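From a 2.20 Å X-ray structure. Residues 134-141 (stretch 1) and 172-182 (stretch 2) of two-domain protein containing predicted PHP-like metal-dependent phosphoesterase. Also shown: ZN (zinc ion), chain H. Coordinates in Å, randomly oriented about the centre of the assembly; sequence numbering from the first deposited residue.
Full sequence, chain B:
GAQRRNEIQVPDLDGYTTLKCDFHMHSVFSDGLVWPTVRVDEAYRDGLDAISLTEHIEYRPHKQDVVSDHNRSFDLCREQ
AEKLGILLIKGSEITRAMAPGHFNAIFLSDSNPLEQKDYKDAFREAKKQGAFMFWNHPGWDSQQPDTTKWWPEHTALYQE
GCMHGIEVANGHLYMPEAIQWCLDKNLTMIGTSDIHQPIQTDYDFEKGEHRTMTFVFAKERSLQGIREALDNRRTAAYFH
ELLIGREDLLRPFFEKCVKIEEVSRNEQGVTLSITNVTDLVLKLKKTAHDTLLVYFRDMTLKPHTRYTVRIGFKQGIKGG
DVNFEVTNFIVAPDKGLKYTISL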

# COMPACT_ATOMS: atom_id res chain seq x y z
N PHE B 134 22.80 25.04 14.21
CA PHE B 134 22.13 24.17 15.18
C PHE B 134 22.85 22.87 15.50
O PHE B 134 23.57 22.32 14.70
CB PHE B 134 20.68 23.93 14.78
CG PHE B 134 20.49 23.27 13.43
CD1 PHE B 134 20.46 21.89 13.31
CD2 PHE B 134 20.32 24.05 12.28
CE1 PHE B 134 20.25 21.28 12.06
CE2 PHE B 134 20.10 23.45 11.04
CZ PHE B 134 20.08 22.05 10.93
N TRP B 135 22.69 22.45 16.74
CA TRP B 135 23.23 21.18 17.23
C TRP B 135 22.44 19.98 16.64
O TRP B 135 21.21 19.87 16.78
CB TRP B 135 23.24 21.20 18.75
CG TRP B 135 23.84 20.03 19.40
CD1 TRP B 135 24.66 19.10 18.85
CD2 TRP B 135 23.78 19.73 20.80
NE1 TRP B 135 25.07 18.20 19.80
CE2 TRP B 135 24.54 18.57 21.01
CE3 TRP B 135 23.14 20.32 21.89
CZ2 TRP B 135 24.67 17.97 22.27
CZ3 TRP B 135 23.28 19.76 23.13
CH2 TRP B 135 24.04 18.58 23.31
N ASN B 136 23.18 19.10 15.97
CA ASN B 136 22.61 17.87 15.40
C ASN B 136 22.60 16.68 16.37
O ASN B 136 23.53 16.44 17.12
CB ASN B 136 23.35 17.43 14.13
CG ASN B 136 23.41 18.50 13.07
OD1 ASN B 136 22.55 19.37 13.00
ND2 ASN B 136 24.44 18.45 12.25
N HIS B 137 21.51 15.91 16.27
CA HIS B 137 21.35 14.67 17.02
C HIS B 137 22.09 14.64 18.34
O HIS B 137 23.00 13.86 18.52
CB HIS B 137 21.75 13.46 16.16
CG HIS B 137 23.01 13.63 15.36
ND1 HIS B 137 24.27 13.62 15.93
CD2 HIS B 137 23.20 13.75 14.02
CE1 HIS B 137 25.17 13.76 14.98
NE2 HIS B 137 24.55 13.86 13.82
N PRO B 138 21.71 15.51 19.26
CA PRO B 138 22.39 15.49 20.55
C PRO B 138 22.38 14.10 21.17
O PRO B 138 23.35 13.64 21.75
CB PRO B 138 21.58 16.51 21.39
CG PRO B 138 20.34 16.88 20.55
CD PRO B 138 20.71 16.59 19.14
N GLY B 139 21.28 13.41 20.92
CA GLY B 139 21.00 12.10 21.51
C GLY B 139 21.57 10.87 20.82
O GLY B 139 21.52 9.77 21.35
N TRP B 140 22.13 11.06 19.64
CA TRP B 140 22.70 9.94 18.88
C TRP B 140 23.56 9.14 19.83
O TRP B 140 24.53 9.66 20.41
CB TRP B 140 23.54 10.47 17.74
CG TRP B 140 24.11 9.47 16.79
CD1 TRP B 140 23.52 8.33 16.31
CD2 TRP B 140 25.33 9.63 16.06
NE1 TRP B 140 24.33 7.73 15.37
CE2 TRP B 140 25.45 8.51 15.19
CE3 TRP B 140 26.36 10.59 16.07
CZ2 TRP B 140 26.55 8.34 14.34
CZ3 TRP B 140 27.44 10.41 15.25
CH2 TRP B 140 27.53 9.30 14.38
N ASP B 141 23.23 7.86 19.96
CA ASP B 141 23.85 7.01 21.01
C ASP B 141 25.28 6.66 20.73
O ASP B 141 26.01 6.18 21.62
CB ASP B 141 23.01 5.73 21.31
CG ASP B 141 22.76 4.84 20.07
OD1 ASP B 141 23.42 5.01 19.02
OD2 ASP B 141 21.86 3.98 20.18
ZN ZN H . 25.93 14.08 12.11
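Stretch 2 (172-182) HLYMPEAIQWC

Stretch 2 lies on stretch 1 as a short strand, a bend and the start of a helix. Residues 173-174 are strand. M175 follows in an extended conformation. The helix then runs through W181 and C182 and continues beyond the stretch. F134 and W135 are in a strand that begins earlier in the chain. A type I beta turn follows from H137 to W140. That turn is closed by the backbone hydrogen bond from W140 N to H137 O, 3.1 Å.

The two stretches run in opposite senses along the contact. The nearest CA pairs make this plain. Between CA atoms, W140 and L173 are 7.7 Å apart, G139 and M175 5.9 Å, and P138 and A178 7.4 Å. As stretch 2 advances, its partners step back along stretch 1. No hydrogen bond joins the two stretches. The contact is one of packing, and it buries 312 Å² in all.

M175 covers the most surface. It is a selenomethionine, and its side chain takes the m, t, m rotamer. The CA-to-CB bond points toward stretch 1, and the selenium reaches the beta turn. M175 SE lies 3.5 Å from G139 N, 3.6 Å from H137 CA and 3.9 Å from P138 CD. The selenium therefore rests largely against backbone, with the proline ring beside it. G139 leaves the room for this. An ideal CB on G139 would point toward stretch 2 and fall 2.9 Å from M175 CG, which is a clash.

W181 is the second large contributor. It lies about one helical turn after E177, and W181 N donates a hydrogen bond to E177 O at 3.3 Å. Its chi1 is m. Its CA-to-CB bond points toward stretch 1, and its indole packs on W135 and P138. W181 CZ3 is 3.5 Å from W135 CZ3. The six-membered rings of these two tryptophans are near parallel, at 12°, but slid apart. Their centroids are 5.3 Å apart, so the rings barely overlap. P138 CB meets the edge of the W181 ring, near its plane, 4.0 Å from W181 CZ3.

P138 is the largest contributor on stretch 1. Its ring touches three residues of stretch 2. Besides M175 and W181, it meets A178, with P138 CG 4.2 Å from A178 CB.

L173 closes the other end of the contact. Its side chain, t at chi1 and p at chi2, brings L173 CD2 to 3.6 Å from W140 N and 4.0 Å from G139 C. The W140 CA-to-CB bond points sideways and the end of the side chain leads away; W140 CB is 4.4 Å from L173 CD2.

H137 links this packing to the metal site. Its CA lies against the selenium, while the end of its side chain leads away from stretch 2. H137 NE2 binds the zinc ion ZN at 2.2 Å. Water 1 O is 1.8 Å from ZN, and three more ligand atoms come from elsewhere in the structure.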

# COMPACT_ATOMS: atom_id res chain seq x y z
N HIS B 172 14.66 8.79 12.48
CA HIS B 172 13.78 8.00 13.35
C HIS B 172 14.17 8.18 14.82
O HIS B 172 13.73 7.46 15.67
CB HIS B 172 13.77 6.55 12.89
CG HIS B 172 13.24 6.39 11.49
ND1 HIS B 172 11.93 6.67 11.17
CD2 HIS B 172 13.84 6.03 10.32
CE1 HIS B 172 11.73 6.45 9.87
NE2 HIS B 172 12.87 6.05 9.33
N LEU B 173 14.95 9.21 15.08
CA LEU B 173 15.43 9.51 16.48
C LEU B 173 14.77 10.74 17.05
O LEU B 173 14.92 11.82 16.52
CB LEU B 173 16.97 9.65 16.56
CG LEU B 173 17.67 9.98 17.91
CD1 LEU B 173 17.33 8.99 19.06
CD2 LEU B 173 19.18 10.08 17.75
N TYR B 174 14.02 10.52 18.12
CA TYR B 174 13.33 11.57 18.94
C TYR B 174 14.17 11.83 20.19
O TYR B 174 14.53 10.89 20.85
CB TYR B 174 11.92 11.09 19.31
CG TYR B 174 11.13 12.00 20.25
CD1 TYR B 174 10.74 13.26 19.86
CD2 TYR B 174 10.72 11.55 21.49
CE1 TYR B 174 9.98 14.04 20.67
CE2 TYR B 174 9.97 12.34 22.33
CZ TYR B 174 9.60 13.58 21.90
OH TYR B 174 8.86 14.39 22.73
N MSE B 175 14.44 13.10 20.49
CA MSE B 175 15.31 13.51 21.60
C MSE B 175 14.71 14.57 22.47
O MSE B 175 15.07 15.73 22.36
CB MSE B 175 16.64 14.00 21.02
CG MSE B 175 17.19 12.93 20.10
SE MSE B 175 18.53 13.36 18.78
CE MSE B 175 17.50 14.38 17.46
N PRO B 176 13.82 14.18 23.37
CA PRO B 176 13.08 15.10 24.25
C PRO B 176 13.93 15.96 25.11
O PRO B 176 13.49 17.01 25.56
CB PRO B 176 12.26 14.17 25.17
CG PRO B 176 12.93 12.83 25.09
CD PRO B 176 13.41 12.78 23.60
N GLU B 177 15.13 15.50 25.40
CA GLU B 177 16.00 16.26 26.30
C GLU B 177 16.23 17.60 25.63
O GLU B 177 16.39 18.62 26.29
CB GLU B 177 17.35 15.56 26.56
CG GLU B 177 17.27 14.15 27.16
CD GLU B 177 16.89 13.05 26.16
OE1 GLU B 177 16.59 13.34 24.98
OE2 GLU B 177 16.89 11.87 26.59
N ALA B 178 16.18 17.59 24.29
CA ALA B 178 16.49 18.78 23.50
C ALA B 178 15.36 19.77 23.58
O ALA B 178 15.56 20.98 23.51
CB ALA B 178 16.77 18.43 22.00
N ILE B 179 14.16 19.24 23.73
CA ILE B 179 12.96 20.08 23.80
C ILE B 179 13.14 21.02 25.00
O ILE B 179 13.01 22.23 24.88
CB ILE B 179 11.62 19.26 23.89
CG1 ILE B 179 11.42 18.43 22.61
CG2 ILE B 179 10.43 20.17 24.08
CD1 ILE B 179 10.39 17.35 22.74
N GLN B 180 13.52 20.44 26.12
CA GLN B 180 13.64 21.21 27.36
C GLN B 180 14.76 22.21 27.24
O GLN B 180 14.74 23.28 27.85
CB GLN B 180 13.86 20.27 28.55
CG GLN B 180 13.75 20.94 29.89
CD GLN B 180 12.40 21.62 30.06
OE1 GLN B 180 11.36 21.02 29.80
NE2 GLN B 180 12.43 22.87 30.50
N TRP B 181 15.76 21.85 26.46
CA TRP B 181 16.93 22.72 26.25
C TRP B 181 16.52 23.94 25.48
O TRP B 181 16.84 25.06 25.84
CB TRP B 181 18.07 22.01 25.52
CG TRP B 181 18.74 21.04 26.41
CD1 TRP B 181 18.83 21.13 27.76
CD2 TRP B 181 19.53 19.90 26.04
NE1 TRP B 181 19.55 20.07 28.27
CE2 TRP B 181 20.01 19.32 27.23
CE3 TRP B 181 19.89 19.33 24.84
CZ2 TRP B 181 20.79 18.19 27.24
CZ3 TRP B 181 20.69 18.21 24.85
CH2 TRP B 181 21.12 17.65 26.03
N CYS B 182 15.79 23.70 24.41
CA CYS B 182 15.30 24.80 23.58
C CYS B 182 14.35 25.70 24.36
O CYS B 182 14.38 26.93 24.20
CB CYS B 182 14.61 24.29 22.33
SG CYS B 182 15.70 23.40 21.21
O HOH W 1 24.47 14.27 11.05